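Local coordinates for protein 4-hydroxybenzoyl-CoA thioesterase (Pseudomonas sp. CBS3, PDB 1LO8) that hydrolyses 4-hydroxybenzoyl-CoA to 4-hydroxybenzoate and coenzyme A, the last of three steps that convert 4-chlorobenzoate to 4-hydroxybenzoate, and works as a homotetramer, at residues 29-34 with 78-83; 55-60 with 120-125. All blocks are in the same frame, centred on the assembly; numbering follows the deposited sequence.

Contact 1 (29-34 with 78-83); sequences RWLDAA and LTIETC. With 4CA (4-hydroxybenzyl coenzyme A), chain B.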
loop_
_atom_site.group_PDB
_atom_site.type_symbol
_atom_site.label_atom_id
_atom_site.label_comp_id
_atom_site.label_asym_id
_atom_site.label_seq_id
_atom_site.Cartn_x
_atom_site.Cartn_y
_atom_site.Cartn_z
ATOM N N ARG A 29 -7.029 4.874 2.447
ATOM C CA ARG A 29 -6.383 5.438 1.240
ATOM C C ARG A 29 -7.464 6.126 0.436
ATOM O O ARG A 29 -7.332 7.232 -0.043
ATOM C CB ARG A 29 -5.791 4.352 0.275
ATOM C CG ARG A 29 -4.670 3.493 0.848
ATOM C CD ARG A 29 -3.736 2.943 -0.243
ATOM N NE ARG A 29 -4.358 1.894 -1.034
ATOM C CZ ARG A 29 -4.948 2.090 -2.195
ATOM N NH1 ARG A 29 -4.956 3.312 -2.723
ATOM N NH2 ARG A 29 -5.489 1.015 -2.839
ATOM N N TRP A 30 -8.569 5.452 0.298
ATOM C CA TRP A 30 -9.642 6.053 -0.494
ATOM C C TRP A 30 -10.261 7.297 0.178
ATOM O O TRP A 30 -10.606 8.332 -0.465
ATOM C CB TRP A 30 -10.711 4.973 -0.821
ATOM C CG TRP A 30 -10.107 3.894 -1.633
ATOM C CD1 TRP A 30 -9.133 4.051 -2.559
ATOM C CD2 TRP A 30 -10.393 2.488 -1.513
ATOM N NE1 TRP A 30 -8.793 2.810 -3.027
ATOM C CE2 TRP A 30 -9.569 1.843 -2.419
ATOM C CE3 TRP A 30 -11.253 1.750 -0.728
ATOM C CZ2 TRP A 30 -9.581 0.461 -2.539
ATOM C CZ3 TRP A 30 -11.317 0.402 -0.878
ATOM C CH2 TRP A 30 -10.504 -0.224 -1.798
ATOM N N LEU A 31 -10.424 7.195 1.509
ATOM C CA LEU A 31 -10.957 8.325 2.254
ATOM C C LEU A 31 -9.992 9.502 2.138
ATOM O O LEU A 31 -10.399 10.671 2.077
ATOM C CB LEU A 31 -11.294 8.011 3.743
ATOM C CG LEU A 31 -12.418 6.970 3.963
ATOM C CD1 LEU A 31 -12.787 6.926 5.433
ATOM C CD2 LEU A 31 -13.699 7.209 3.162
ATOM N N ASP A 32 -8.689 9.209 2.114
ATOM C CA ASP A 32 -7.721 10.306 2.014
ATOM C C ASP A 32 -7.802 10.955 0.639
ATOM O O ASP A 32 -7.672 12.177 0.521
ATOM C CB ASP A 32 -6.263 9.846 2.203
ATOM C CG ASP A 32 -5.394 11.077 2.403
ATOM O OD1 ASP A 32 -5.651 11.947 3.225
ATOM O OD2 ASP A 32 -4.341 11.120 1.640
ATOM N N ALA A 33 -8.055 10.133 -0.402
ATOM C CA ALA A 33 -8.204 10.657 -1.767
ATOM C C ALA A 33 -9.494 11.441 -1.886
ATOM O O ALA A 33 -9.559 12.489 -2.561
ATOM C CB ALA A 33 -8.206 9.558 -2.829
ATOM N N ALA A 34 -10.526 10.945 -1.204
ATOM C CA ALA A 34 -11.818 11.606 -1.216
ATOM C C ALA A 34 -11.782 12.938 -0.470
ATOM O O ALA A 34 -12.448 13.948 -0.799
ATOM C CB ALA A 34 -12.797 10.626 -0.637
ATOM N N LEU A 78 -17.124 1.425 -5.399
ATOM C CA LEU A 78 -17.509 2.227 -4.295
ATOM C C LEU A 78 -17.886 3.608 -4.695
ATOM O O LEU A 78 -17.300 4.136 -5.608
ATOM C CB LEU A 78 -16.448 2.292 -3.175
ATOM C CG LEU A 78 -15.959 0.949 -2.638
ATOM C CD1 LEU A 78 -14.640 1.178 -1.862
ATOM C CD2 LEU A 78 -17.019 0.374 -1.721
ATOM N N THR A 79 -18.876 4.144 -3.995
ATOM C CA THR A 79 -19.292 5.493 -4.181
ATOM C C THR A 79 -19.066 6.149 -2.839
ATOM O O THR A 79 -19.555 5.668 -1.835
ATOM C CB THR A 79 -20.728 5.695 -4.659
ATOM O OG1 THR A 79 -20.897 5.230 -5.990
ATOM C CG2 THR A 79 -20.975 7.198 -4.688
ATOM N N ILE A 80 -18.272 7.200 -2.836
ATOM C CA ILE A 80 -17.919 7.901 -1.630
ATOM C C ILE A 80 -18.506 9.282 -1.666
ATOM O O ILE A 80 -18.433 9.996 -2.668
ATOM C CB ILE A 80 -16.404 7.996 -1.437
ATOM C CG1 ILE A 80 -15.757 6.608 -1.464
ATOM C CG2 ILE A 80 -16.118 8.718 -0.139
ATOM C CD1 ILE A 80 -14.231 6.631 -1.628
ATOM N N GLU A 81 -19.091 9.622 -0.527
ATOM C CA GLU A 81 -19.714 10.896 -0.300
ATOM C C GLU A 81 -18.980 11.610 0.800
ATOM O O GLU A 81 -18.921 11.127 1.923
ATOM C CB GLU A 81 -21.149 10.640 0.174
ATOM C CG GLU A 81 -22.182 11.391 -0.635
ATOM C CD GLU A 81 -23.451 11.364 0.126
ATOM O OE1 GLU A 81 -23.868 10.381 0.723
ATOM O OE2 GLU A 81 -24.088 12.506 0.058
ATOM N N THR A 82 -18.442 12.769 0.457
ATOM C CA THR A 82 -17.695 13.562 1.448
ATOM C C THR A 82 -18.236 14.982 1.564
ATOM O O THR A 82 -18.592 15.597 0.550
ATOM C CB THR A 82 -16.222 13.620 0.979
ATOM O OG1 THR A 82 -15.757 12.289 0.927
ATOM C CG2 THR A 82 -15.341 14.469 1.897
ATOM N N CYS A 83 -18.303 15.480 2.805
ATOM C CA CYS A 83 -18.736 16.826 3.113
ATOM C C CYS A 83 -18.042 17.296 4.390
ATOM O O CYS A 83 -17.462 16.541 5.174
ATOM C CB CYS A 83 -20.241 16.909 3.348
ATOM S SG CYS A 83 -20.607 16.269 5.004
HETATM N N1A 4CA B . -9.336 15.393 18.097
HETATM C C2A 4CA B . -10.016 16.489 17.619
HETATM N N3A 4CA B . -9.543 17.625 17.207
HETATM C C4A 4CA B . -8.207 17.645 17.294
HETATM C C5A 4CA B . -7.393 16.641 17.772
HETATM C C6A 4CA B . -8.001 15.430 18.178
HETATM N N6A 4CA B . -7.361 14.365 18.634
HETATM N N7A 4CA B . -6.054 17.033 17.732
HETATM C C8A 4CA B . -6.092 18.282 17.236
HETATM N N9A 4CA B . -7.367 18.694 17.014
HETATM C C1D 4CA B . -7.782 20.029 16.689
HETATM C C2D 4CA B . -7.215 20.818 17.844
HETATM O O2D 4CA B . -8.146 20.936 18.921
HETATM C C3D 4CA B . -7.103 22.189 17.275
HETATM O O3D 4CA B . -8.353 22.824 17.408
HETATM P P3D 4CA B . -9.124 24.110 17.436
HETATM O O7A 4CA B . -9.955 24.091 18.698
HETATM O O8A 4CA B . -8.141 25.261 17.394
HETATM O O9A 4CA B . -10.033 24.202 16.243
HETATM C C4D 4CA B . -6.686 21.904 15.858
HETATM O O4D 4CA B . -7.018 20.481 15.640
HETATM C C5D 4CA B . -5.198 22.177 15.760
HETATM O O5D 4CA B . -4.548 21.408 16.789
HETATM P P1A 4CA B . -3.565 22.200 17.709
HETATM O O1A 4CA B . -3.264 21.325 18.876
HETATM O O2A 4CA B . -4.322 23.403 18.133
HETATM O O3A 4CA B . -2.293 22.622 16.946
HETATM P P2A 4CA B . -0.839 21.905 16.744
HETATM O O4A 4CA B . -0.150 22.621 15.633
HETATM O O5A 4CA B . -0.067 22.094 17.993
HETATM O O6A 4CA B . -0.938 20.296 16.447
HETATM C CBP 4CA B . -0.704 18.941 14.509
HETATM C CCP 4CA B . -1.497 20.066 15.163
HETATM C CDP 4CA B . 0.739 19.375 14.157
HETATM C CEP 4CA B . -1.454 18.413 13.282
HETATM C CAP 4CA B . -0.494 17.802 15.506
HETATM O OAP 4CA B . -1.776 17.238 15.863
HETATM C C9P 4CA B . 0.056 16.563 14.766
HETATM O O9P 4CA B . 1.180 16.510 14.255
HETATM N N8P 4CA B . -0.800 15.408 14.650
HETATM C C7P 4CA B . -0.154 14.382 13.823
HETATM C C6P 4CA B . -0.659 14.502 12.391
HETATM C C5P 4CA B . -0.284 13.231 11.593
HETATM O O5P 4CA B . 0.843 12.802 11.491
HETATM N N4P 4CA B . -1.382 12.472 11.047
HETATM C C3P 4CA B . -0.925 11.295 10.304
HETATM C C2P 4CA B . -0.516 11.665 8.875
HETATM S S1P 4CA B . -1.723 12.497 7.818
HETATM C C1B 4CA B . -1.017 12.536 6.217
HETATM C C2B 4CA B . -1.586 13.550 5.342
HETATM C C3B 4CA B . -0.919 14.787 5.201
HETATM C C4B 4CA B . -1.452 15.773 4.348
HETATM C C5B 4CA B . -2.638 15.507 3.625
HETATM O O2B 4CA B . -3.086 16.402 2.676
HETATM C C6B 4CA B . -3.332 14.279 3.818
HETATM C C7B 4CA B . -2.772 13.267 4.628
#
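W30 overlaps L78 through the six-membered half of its indole: the methyl CD1 of L78 meets CE3 and CZ3 obliquely, 3.6 Å from CZ3, the two side chains crossing at about a right angle. The tryptophan reaches from the helix toward the strand because CG stands anti to the carbonyl carbon (chi1 -62°), and its flat, wide ring spans a distance that a short side chain would not. Nearer the backbone, W30 CB rests 4.0 Å from CD1 of I80. The other branch of I80, CG2, turns to A34 CB at 3.9 Å, with CD2 of L31 more loosely beside it. This is the core of the hotdog fold, in which the long helix 25-41 is wrapped by a curved antiparallel sheet; the helix segment passes the strand at 50°, their axes 9.4 Å apart. Alternate strand residues L78, I80 and T82 face the helix, and A34 is small enough for the two backbones to draw together, the CA atoms of A34 and T82 lying 6.7 Å apart. T82 OG1 also lies 3.7 Å from A34 CB and is hydrogen-bonded to H96 ND1. D32 leaves the helix towards the bound 4-hydroxybenzyl-CoA, its OD1 3.3 Å from ring carbon C6B, while R117 holds OD1 in a salt bridge and W23 NE1 of the second subunit bonds to OD2. With an alanine in place of D32, R117 and that tryptophan would probably lose their carboxylate mate, and a gap would be likely to open beside the ligand ring.

Contact 2 (55-60 with 120-125); sequences GIVGTP and AMNDGE. With 4CA (4-hydroxybenzyl coenzyme A), chain B.
The pyrrolidine ring of P60 has its CG-CD bond against the methyl of A120, CG lying 3.6 Å from A120 CB, while the ligand's phenol ring approaches P60 at its N, 3.8 Å from C4B. The amide of N122 crosses V57 at about a right angle, with V57 CG1 packed against ND2. Here two strands of the hotdog sheet meet near its end: the short, weakly bonded run 56-58 crosses 120-123 at 114°, well away from antiparallel, and the ladder between them is loose. Two backbone bonds carry it: V57 N donates to A120 O (2.9 Å) and A120 N to G58 O (3.1 Å). A120 suits the spot because its methyl fills the place beside the proline with little bulk. Glycine suits position 58 on two counts: a CB would collide with the phenol oxygen O2B, and at these backbone angles it would also jam against the carbonyl O of V57. That phenol oxygen is gripped by T59 N at 3.1 Å, in a nearly straight bond of 164°, which places the aryl group in the substrate site to which T59 and P60 belong. At the far end M121 CG stands beside the backbone N, chi1 -74°, and lies 3.2 Å from G55 O. There a water bridges the segments, donating to G55 O and accepting from N122 N at 3.1 Å.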
loop_
_atom_site.group_PDB
_atom_site.type_symbol
_atom_site.label_atom_id
_atom_site.label_comp_id
_atom_site.label_asym_id
_atom_site.label_seq_id
_atom_site.Cartn_x
_atom_site.Cartn_y
_atom_site.Cartn_z
ATOM N N GLY A 55 2.386 28.149 2.237
ATOM C CA GLY A 55 2.985 27.246 3.204
ATOM C C GLY A 55 2.112 26.048 3.507
ATOM O O GLY A 55 2.538 25.139 4.207
ATOM N N ILE A 56 0.878 26.047 3.000
ATOM C CA ILE A 56 -0.055 24.953 3.271
ATOM C C ILE A 56 0.387 23.677 2.557
ATOM O O ILE A 56 0.399 23.597 1.324
ATOM C CB ILE A 56 -1.501 25.365 2.960
ATOM C CG1 ILE A 56 -1.987 26.425 3.940
ATOM C CG2 ILE A 56 -2.444 24.186 3.044
ATOM C CD1 ILE A 56 -3.306 27.048 3.460
ATOM N N VAL A 57 0.815 22.690 3.339
ATOM C CA VAL A 57 1.318 21.423 2.794
ATOM C C VAL A 57 0.209 20.407 2.614
ATOM O O VAL A 57 0.410 19.366 2.004
ATOM C CB VAL A 57 2.333 20.730 3.723
ATOM C CG1 VAL A 57 3.513 21.628 4.049
ATOM C CG2 VAL A 57 1.680 20.253 5.029
ATOM N N GLY A 58 -0.957 20.670 3.181
ATOM C CA GLY A 58 -2.066 19.721 3.059
ATOM C C GLY A 58 -2.943 19.797 4.296
ATOM O O GLY A 58 -2.877 20.773 5.026
ATOM N N THR A 59 -3.743 18.744 4.520
ATOM C CA THR A 59 -4.656 18.663 5.660
ATOM C C THR A 59 -4.483 17.362 6.436
ATOM O O THR A 59 -5.307 16.456 6.291
ATOM C CB THR A 59 -6.129 18.819 5.229
ATOM O OG1 THR A 59 -6.453 17.771 4.316
ATOM C CG2 THR A 59 -6.294 20.128 4.480
ATOM N N PRO A 60 -3.427 17.254 7.247
ATOM C CA PRO A 60 -3.156 16.041 8.022
ATOM C C PRO A 60 -4.300 15.668 8.946
ATOM O O PRO A 60 -5.049 16.489 9.492
ATOM C CB PRO A 60 -1.973 16.331 8.933
ATOM C CG PRO A 60 -1.662 17.804 8.793
ATOM C CD PRO A 60 -2.416 18.289 7.551
ATOM N N ALA A 120 -2.219 22.490 7.548
ATOM C CA ALA A 120 -0.954 22.577 8.232
ATOM C C ALA A 120 0.189 23.062 7.398
ATOM O O ALA A 120 0.263 22.962 6.183
ATOM C CB ALA A 120 -0.488 21.236 8.761
ATOM N N MET A 121 1.159 23.511 8.134
ATOM C CA MET A 121 2.356 23.979 7.539
ATOM C C MET A 121 3.498 23.199 8.105
ATOM O O MET A 121 3.345 22.565 9.149
ATOM C CB MET A 121 2.447 25.451 7.905
ATOM C CG MET A 121 1.423 26.128 7.052
ATOM S SD MET A 121 1.633 27.887 7.233
ATOM C CE MET A 121 2.204 27.872 8.950
ATOM N N ASN A 122 4.618 23.209 7.410
ATOM C CA ASN A 122 5.788 22.514 7.905
ATOM C C ASN A 122 6.715 23.602 8.376
ATOM O O ASN A 122 7.234 24.344 7.543
ATOM C CB ASN A 122 6.563 21.764 6.798
ATOM C CG ASN A 122 6.183 20.310 6.557
ATOM O OD1 ASN A 122 6.223 19.491 7.482
ATOM N ND2 ASN A 122 5.818 19.959 5.311
ATOM N N ASP A 123 6.909 23.741 9.670
ATOM C CA ASP A 123 7.829 24.763 10.088
ATOM C C ASP A 123 9.113 23.997 10.251
ATOM O O ASP A 123 9.417 23.486 11.336
ATOM C CB ASP A 123 7.410 25.389 11.415
ATOM C CG ASP A 123 6.097 26.110 11.317
ATOM O OD1 ASP A 123 5.527 26.329 10.255
ATOM O OD2 ASP A 123 5.657 26.477 12.509
ATOM N N GLY A 124 9.827 23.891 9.136
ATOM C CA GLY A 124 11.044 23.107 9.075
ATOM C C GLY A 124 10.590 21.660 9.284
ATOM O O GLY A 124 9.625 21.189 8.662
ATOM N N GLU A 125 11.263 20.960 10.186
ATOM C CA GLU A 125 10.844 19.598 10.468
ATOM C C GLU A 125 9.550 19.482 11.274
ATOM O O GLU A 125 9.017 18.378 11.408
ATOM C CB GLU A 125 11.887 18.780 11.244
ATOM C CG GLU A 125 13.265 18.816 10.575
ATOM C CD GLU A 125 14.372 18.575 11.583
ATOM O OE1 GLU A 125 14.165 18.098 12.691
ATOM O OE2 GLU A 125 15.570 18.947 11.176
HETATM N N1A 4CA B . -9.336 15.393 18.097
HETATM C C2A 4CA B . -10.016 16.489 17.619
HETATM N N3A 4CA B . -9.543 17.625 17.207
HETATM C C4A 4CA B . -8.207 17.645 17.294
HETATM C C5A 4CA B . -7.393 16.641 17.772
HETATM C C6A 4CA B . -8.001 15.430 18.178
HETATM N N6A 4CA B . -7.361 14.365 18.634
HETATM N N7A 4CA B . -6.054 17.033 17.732
HETATM C C8A 4CA B . -6.092 18.282 17.236
HETATM N N9A 4CA B . -7.367 18.694 17.014
HETATM C C1D 4CA B . -7.782 20.029 16.689
HETATM C C2D 4CA B . -7.215 20.818 17.844
HETATM O O2D 4CA B . -8.146 20.936 18.921
HETATM C C3D 4CA B . -7.103 22.189 17.275
HETATM O O3D 4CA B . -8.353 22.824 17.408
HETATM P P3D 4CA B . -9.124 24.110 17.436
HETATM O O7A 4CA B . -9.955 24.091 18.698
HETATM O O8A 4CA B . -8.141 25.261 17.394
HETATM O O9A 4CA B . -10.033 24.202 16.243
HETATM C C4D 4CA B . -6.686 21.904 15.858
HETATM O O4D 4CA B . -7.018 20.481 15.640
HETATM C C5D 4CA B . -5.198 22.177 15.760
HETATM O O5D 4CA B . -4.548 21.408 16.789
HETATM P P1A 4CA B . -3.565 22.200 17.709
HETATM O O1A 4CA B . -3.264 21.325 18.876
HETATM O O2A 4CA B . -4.322 23.403 18.133
HETATM O O3A 4CA B . -2.293 22.622 16.946
HETATM P P2A 4CA B . -0.839 21.905 16.744
HETATM O O4A 4CA B . -0.150 22.621 15.633
HETATM O O5A 4CA B . -0.067 22.094 17.993
HETATM O O6A 4CA B . -0.938 20.296 16.447
HETATM C CBP 4CA B . -0.704 18.941 14.509
HETATM C CCP 4CA B . -1.497 20.066 15.163
HETATM C CDP 4CA B . 0.739 19.375 14.157
HETATM C CEP 4CA B . -1.454 18.413 13.282
HETATM C CAP 4CA B . -0.494 17.802 15.506
HETATM O OAP 4CA B . -1.776 17.238 15.863
HETATM C C9P 4CA B . 0.056 16.563 14.766
HETATM O O9P 4CA B . 1.180 16.510 14.255
HETATM N N8P 4CA B . -0.800 15.408 14.650
HETATM C C7P 4CA B . -0.154 14.382 13.823
HETATM C C6P 4CA B . -0.659 14.502 12.391
HETATM C C5P 4CA B . -0.284 13.231 11.593
HETATM O O5P 4CA B . 0.843 12.802 11.491
HETATM N N4P 4CA B . -1.382 12.472 11.047
HETATM C C3P 4CA B . -0.925 11.295 10.304
HETATM C C2P 4CA B . -0.516 11.665 8.875
HETATM S S1P 4CA B . -1.723 12.497 7.818
HETATM C C1B 4CA B . -1.017 12.536 6.217
HETATM C C2B 4CA B . -1.586 13.550 5.342
HETATM C C3B 4CA B . -0.919 14.787 5.201
HETATM C C4B 4CA B . -1.452 15.773 4.348
HETATM C C5B 4CA B . -2.638 15.507 3.625
HETATM O O2B 4CA B . -3.086 16.402 2.676
HETATM C C6B 4CA B . -3.332 14.279 3.818
HETATM C C7B 4CA B . -2.772 13.267 4.628
HETATM O O HOH W 1 5.502 25.475 5.446
#

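In the fold
Along the chain the segments alternate, 29-34, 55-60, 78-83, 120-125, so the two contacts cross over each other in sequence. Contact 1 lies near the centre of the subunit, where helix 25-41 meets strand 77-87; contact 2 lies about 22 Å from it, centre to centre, where strand 56-68 starts against the end of strand 107-123. All three strands belong to one antiparallel sheet. R117 ties the contacts, pairing with the carboxylate of D32 and the backbone oxygen of T59. The same ligand touches both, D32 from the helix and 58-60 from the sheet end, and the second subunit packs against both contacts, consistent with an aryl site close to a subunit interface.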